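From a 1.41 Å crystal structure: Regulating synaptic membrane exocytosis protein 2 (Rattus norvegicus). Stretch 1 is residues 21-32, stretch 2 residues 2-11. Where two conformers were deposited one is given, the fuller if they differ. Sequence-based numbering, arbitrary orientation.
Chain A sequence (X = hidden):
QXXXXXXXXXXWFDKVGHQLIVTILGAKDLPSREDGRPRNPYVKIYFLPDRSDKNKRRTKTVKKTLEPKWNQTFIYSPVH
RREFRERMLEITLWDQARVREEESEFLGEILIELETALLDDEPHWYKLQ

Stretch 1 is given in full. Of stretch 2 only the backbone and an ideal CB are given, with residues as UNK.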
# COMPACT_ATOMS: atom_id res chain seq x y z
N ILE A 21 -10.75 2.63 -4.83
CA ILE A 21 -9.79 3.72 -4.83
C ILE A 21 -8.83 3.55 -3.69
O ILE A 21 -9.25 3.40 -2.52
CB ILE A 21 -10.54 5.08 -4.73
CG1 ILE A 21 -11.74 5.15 -5.70
CG2 ILE A 21 -9.53 6.25 -4.98
CD1 ILE A 21 -11.43 5.12 -7.11
N VAL A 22 -7.54 3.43 -3.99
CA VAL A 22 -6.53 3.21 -2.99
C VAL A 22 -5.54 4.33 -3.04
O VAL A 22 -4.81 4.43 -4.06
CB VAL A 22 -5.86 1.86 -3.29
CG1 VAL A 22 -4.73 1.51 -2.29
CG2 VAL A 22 -6.86 0.72 -3.32
N THR A 23 -5.40 5.11 -1.99
CA THR A 23 -4.47 6.23 -2.02
C THR A 23 -3.36 5.92 -1.05
O THR A 23 -3.63 5.66 0.12
CB THR A 23 -5.17 7.53 -1.60
OG1 THR A 23 -6.22 7.86 -2.54
CG2 THR A 23 -4.15 8.71 -1.66
N ILE A 24 -2.11 5.80 -1.53
CA ILE A 24 -0.95 5.54 -0.65
C ILE A 24 -0.30 6.90 -0.42
O ILE A 24 0.27 7.49 -1.35
CB ILE A 24 0.00 4.48 -1.32
CG1 ILE A 24 1.35 4.37 -0.62
CG2 ILE A 24 0.26 4.85 -2.76
CD1 ILE A 24 1.26 3.89 0.83
N LEU A 25 -0.44 7.40 0.82
CA LEU A 25 -0.06 8.76 1.15
C LEU A 25 1.46 8.76 1.33
O LEU A 25 2.16 9.24 0.50
CB LEU A 25 -0.76 9.26 2.44
CG LEU A 25 -2.22 9.63 2.17
CD1 LEU A 25 -3.16 8.44 2.23
CD2 LEU A 25 -2.66 10.68 3.16
N GLY A 26 1.92 8.18 2.42
CA GLY A 26 3.33 8.25 2.85
C GLY A 26 3.61 7.24 3.90
O GLY A 26 2.71 6.50 4.31
N ALA A 27 4.86 7.18 4.31
CA ALA A 27 5.28 6.28 5.39
C ALA A 27 6.06 7.08 6.42
O ALA A 27 6.57 8.16 6.09
CB ALA A 27 6.17 5.18 4.80
N LYS A 28 6.05 6.58 7.63
CA LYS A 28 6.89 7.20 8.66
C LYS A 28 7.64 6.12 9.37
O LYS A 28 7.31 4.92 9.33
CB LYS A 28 6.02 7.95 9.66
CG LYS A 28 5.08 7.08 10.45
CD LYS A 28 4.27 7.87 11.49
CE LYS A 28 3.28 7.00 12.25
NZ LYS A 28 2.52 7.84 13.21
N ASP A 29 8.68 6.62 10.08
CA ASP A 29 9.51 5.80 10.98
C ASP A 29 10.17 4.58 10.28
O ASP A 29 10.32 3.51 10.87
CB ASP A 29 8.69 5.35 12.22
CG ASP A 29 8.16 6.51 13.05
OD1 ASP A 29 8.74 7.63 13.06
OD2 ASP A 29 7.14 6.35 13.77
N LEU A 30 10.52 4.73 8.99
CA LEU A 30 11.22 3.62 8.28
C LEU A 30 12.58 3.39 8.94
O LEU A 30 13.20 4.36 9.38
CB LEU A 30 11.43 3.90 6.79
CG LEU A 30 10.13 4.08 5.97
CD1 LEU A 30 10.39 4.17 4.44
CD2 LEU A 30 9.06 2.95 6.36
N PRO A 31 13.04 2.16 9.05
CA PRO A 31 14.36 1.88 9.60
C PRO A 31 15.44 2.33 8.59
O PRO A 31 15.36 2.04 7.38
CB PRO A 31 14.37 0.34 9.74
CG PRO A 31 13.39 -0.17 8.77
CD PRO A 31 12.31 0.92 8.71
N SER A 32 16.47 3.02 9.09
CA SER A 32 17.68 3.25 8.28
C SER A 32 18.29 1.92 7.84
O SER A 32 17.90 0.86 8.31
CB SER A 32 18.68 4.10 9.10
OG SER A 32 18.05 5.32 9.49
N UNK A 2 13.51 -3.91 16.48
CA UNK A 2 13.62 -2.60 15.86
C UNK A 2 12.25 -2.20 15.37
O UNK A 2 11.44 -3.10 14.98
CB UNK A 2 14.64 -2.60 14.72
N UNK A 3 11.95 -0.89 15.32
CA UNK A 3 10.70 -0.40 14.68
C UNK A 3 10.80 -0.63 13.15
O UNK A 3 11.87 -0.51 12.53
CB UNK A 3 10.47 1.08 14.99
N UNK A 4 9.67 -0.95 12.54
CA UNK A 4 9.62 -1.20 11.09
C UNK A 4 8.94 -0.05 10.34
O UNK A 4 9.08 0.06 9.12
CB UNK A 4 8.88 -2.51 10.81
N UNK A 5 8.20 0.79 11.04
CA UNK A 5 7.54 1.90 10.36
C UNK A 5 6.10 1.57 10.00
O UNK A 5 5.57 0.45 10.18
CB UNK A 5 8.32 2.28 9.10
N UNK A 6 5.49 2.60 9.45
CA UNK A 6 4.03 2.53 9.18
C UNK A 6 3.74 3.22 7.87
O UNK A 6 4.44 4.16 7.47
CB UNK A 6 3.22 3.17 10.31
N UNK A 7 2.60 2.84 7.28
CA UNK A 7 2.16 3.37 5.99
C UNK A 7 0.76 3.95 6.08
O UNK A 7 -0.14 3.28 6.61
CB UNK A 7 2.20 2.28 4.92
N UNK A 8 0.56 5.17 5.58
CA UNK A 8 -0.74 5.83 5.60
C UNK A 8 -1.43 5.60 4.30
O UNK A 8 -0.92 5.92 3.24
CB UNK A 8 -0.61 7.33 5.88
N UNK A 9 -2.62 4.97 4.39
CA UNK A 9 -3.37 4.50 3.20
C UNK A 9 -4.82 4.92 3.40
O UNK A 9 -5.35 4.83 4.52
CB UNK A 9 -3.25 2.99 3.01
N UNK A 10 -5.46 5.38 2.33
CA UNK A 10 -6.89 5.74 2.33
C UNK A 10 -7.59 4.86 1.34
O UNK A 10 -7.15 4.71 0.15
CB UNK A 10 -7.11 7.22 1.99
N UNK A 11 -8.70 4.24 1.74
CA UNK A 11 -9.45 3.30 0.89
C UNK A 11 -10.88 3.76 0.72
O UNK A 11 -11.50 4.17 1.71
CB UNK A 11 -9.42 1.89 1.48

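The two stretches run antiparallel, with 164° between their strand directions and axes 4.7 Å apart at closest approach. Much of the pairing is backbone work that any side chain but proline allows, so the CB vectors carry most of the information about residue type.

Position 2 points its CA-to-CB bond toward stretch 1, but no atom of that stretch lies within 5.5 Å of the ideal CB, so almost any residue would do. It is F2, whose ring leads away. At position 3 the ideal CB points sideways, 4.8 Å from D29 O, and many residues would suit; the deposited one is L3 (chi1 m, chi2 t). Position 4 directs its CB away, 5.3 Å from P31 CD, while its carbonyl O lies 3.4 Å from that same CD. A small or polar residue fits as well as most, and S4 occupies it.

Position 5 is far more restrictive. Its phi/psi of 96/176 would jam a CB against the preceding carbonyl O, and the ideal CB would sit 2.8 Å from K28 O, 2.9 Å from D29 O and 2.9 Å from L30 CD2. Glycine alone is reasonable, and G5 is found, its CA 3.2 Å from K28 O.

From position 6 onward, CB vectors alternate between two faces. Position 6 shares a face with T23 and K28, its ideal CB 4.3 Å from K28 CE. An acidic or amide side chain would suit the extended lysine. Q6 places OE1 3.9 Å from K28 CE, and water 1 links Q6 OE1 (3.0 Å) to K28 NZ (2.9 Å). The backbone closes a pair of hydrogen bonds, Q6 N to K28 O at 3.0 Å and K28 N to Q6 O at 2.9 Å.

Position 7 faces the side of V22, I24 and A27, its ideal CB 4.5 Å from I24 CD1 and 4.9 Å from A27 CB, favouring an aliphatic group. L7 brings CD1 to 4.0 Å from A27 CB; its 2.7 Å to I24 CD1 is too short for ordinary packing, and both residues have two deposited conformers.

At position 8 the ideal CB is 3.8 Å from G26 O and 3.9 Å from L25 CB, suggesting a small residue. S8 puts OG 3.7 Å from L25 CB, while its backbone N bonds G26 O (2.8 Å) and its O accepts from L25 N (2.9 Å).

Position 9 points to the face of V22, I24 and A27, its ideal CB 4.0 Å from T23 O and 5.0 Å from I24 CA; valine, isoleucine, leucine or methionine would suit it. I9 sets CG1 4.1 Å from I24 CD1 and CG2 4.4 Å from V22 CG1.

Position 10 has its ideal CB 4.1 Å from both T23 CB and L25 CD1, so a long chain with a polar end could cover T23. K10 lays CE 4.0 Å from T23 OG1, and water 2 joins K10 NZ (3.1 Å) to T23 OG1 (2.8 Å). The backbone of this pair closes two hydrogen bonds, K10 N to T23 O at 2.9 Å and T23 N to K10 O at 2.8 Å.

Position 11 shares the face of V22, its ideal CB 4.3 Å from I21 O and 5.5 Å from V22 CA, which leaves room for a chain reaching toward V22 CG1; leucine, isoleucine or methionine would suit. L11 extends CD2 to 3.9 Å from V22 CG1.

Stretch 2 2-11: FLSGQLSIKL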
# COMPACT_ATOMS: atom_id res chain seq x y z
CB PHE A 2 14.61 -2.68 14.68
CG PHE A 2 16.03 -2.92 15.11
CD1 PHE A 2 16.70 -1.99 15.90
CD2 PHE A 2 16.72 -4.09 14.72
CE1 PHE A 2 18.02 -2.22 16.31
CE2 PHE A 2 18.04 -4.31 15.13
CZ PHE A 2 18.68 -3.38 15.93
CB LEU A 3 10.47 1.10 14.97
CG LEU A 3 10.20 1.59 16.40
CD1 LEU A 3 9.90 3.12 16.41
CD2 LEU A 3 9.03 0.86 16.98
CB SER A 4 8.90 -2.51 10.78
OG SER A 4 9.66 -3.64 11.22
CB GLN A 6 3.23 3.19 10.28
CG GLN A 6 3.47 2.60 11.68
CD GLN A 6 2.56 3.15 12.73
OE1 GLN A 6 1.42 3.54 12.46
NE2 GLN A 6 3.05 3.16 13.98
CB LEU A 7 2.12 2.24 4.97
CG LEU A 7 1.86 2.72 3.54
CD1 LEU A 7 2.93 3.70 2.98
CD2 LEU A 7 1.75 1.53 2.61
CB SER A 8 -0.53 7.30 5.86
OG SER A 8 -1.80 7.98 5.79
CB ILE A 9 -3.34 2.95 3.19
CG1 ILE A 9 -1.90 2.44 3.05
CG2 ILE A 9 -4.14 2.40 1.98
CD1 ILE A 9 -1.74 0.92 3.28
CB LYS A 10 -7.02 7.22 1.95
CG LYS A 10 -8.48 7.75 1.81
CD LYS A 10 -8.44 9.26 1.66
CE LYS A 10 -8.26 9.83 0.30
NZ LYS A 10 -9.38 9.58 -0.62
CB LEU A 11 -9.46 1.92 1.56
CG LEU A 11 -8.12 1.27 1.87
CD1 LEU A 11 -8.30 -0.03 2.61
CD2 LEU A 11 -7.33 0.98 0.55
O HOH W 1 0.44 5.97 13.87
O HOH W 2 -8.60 6.72 -1.66
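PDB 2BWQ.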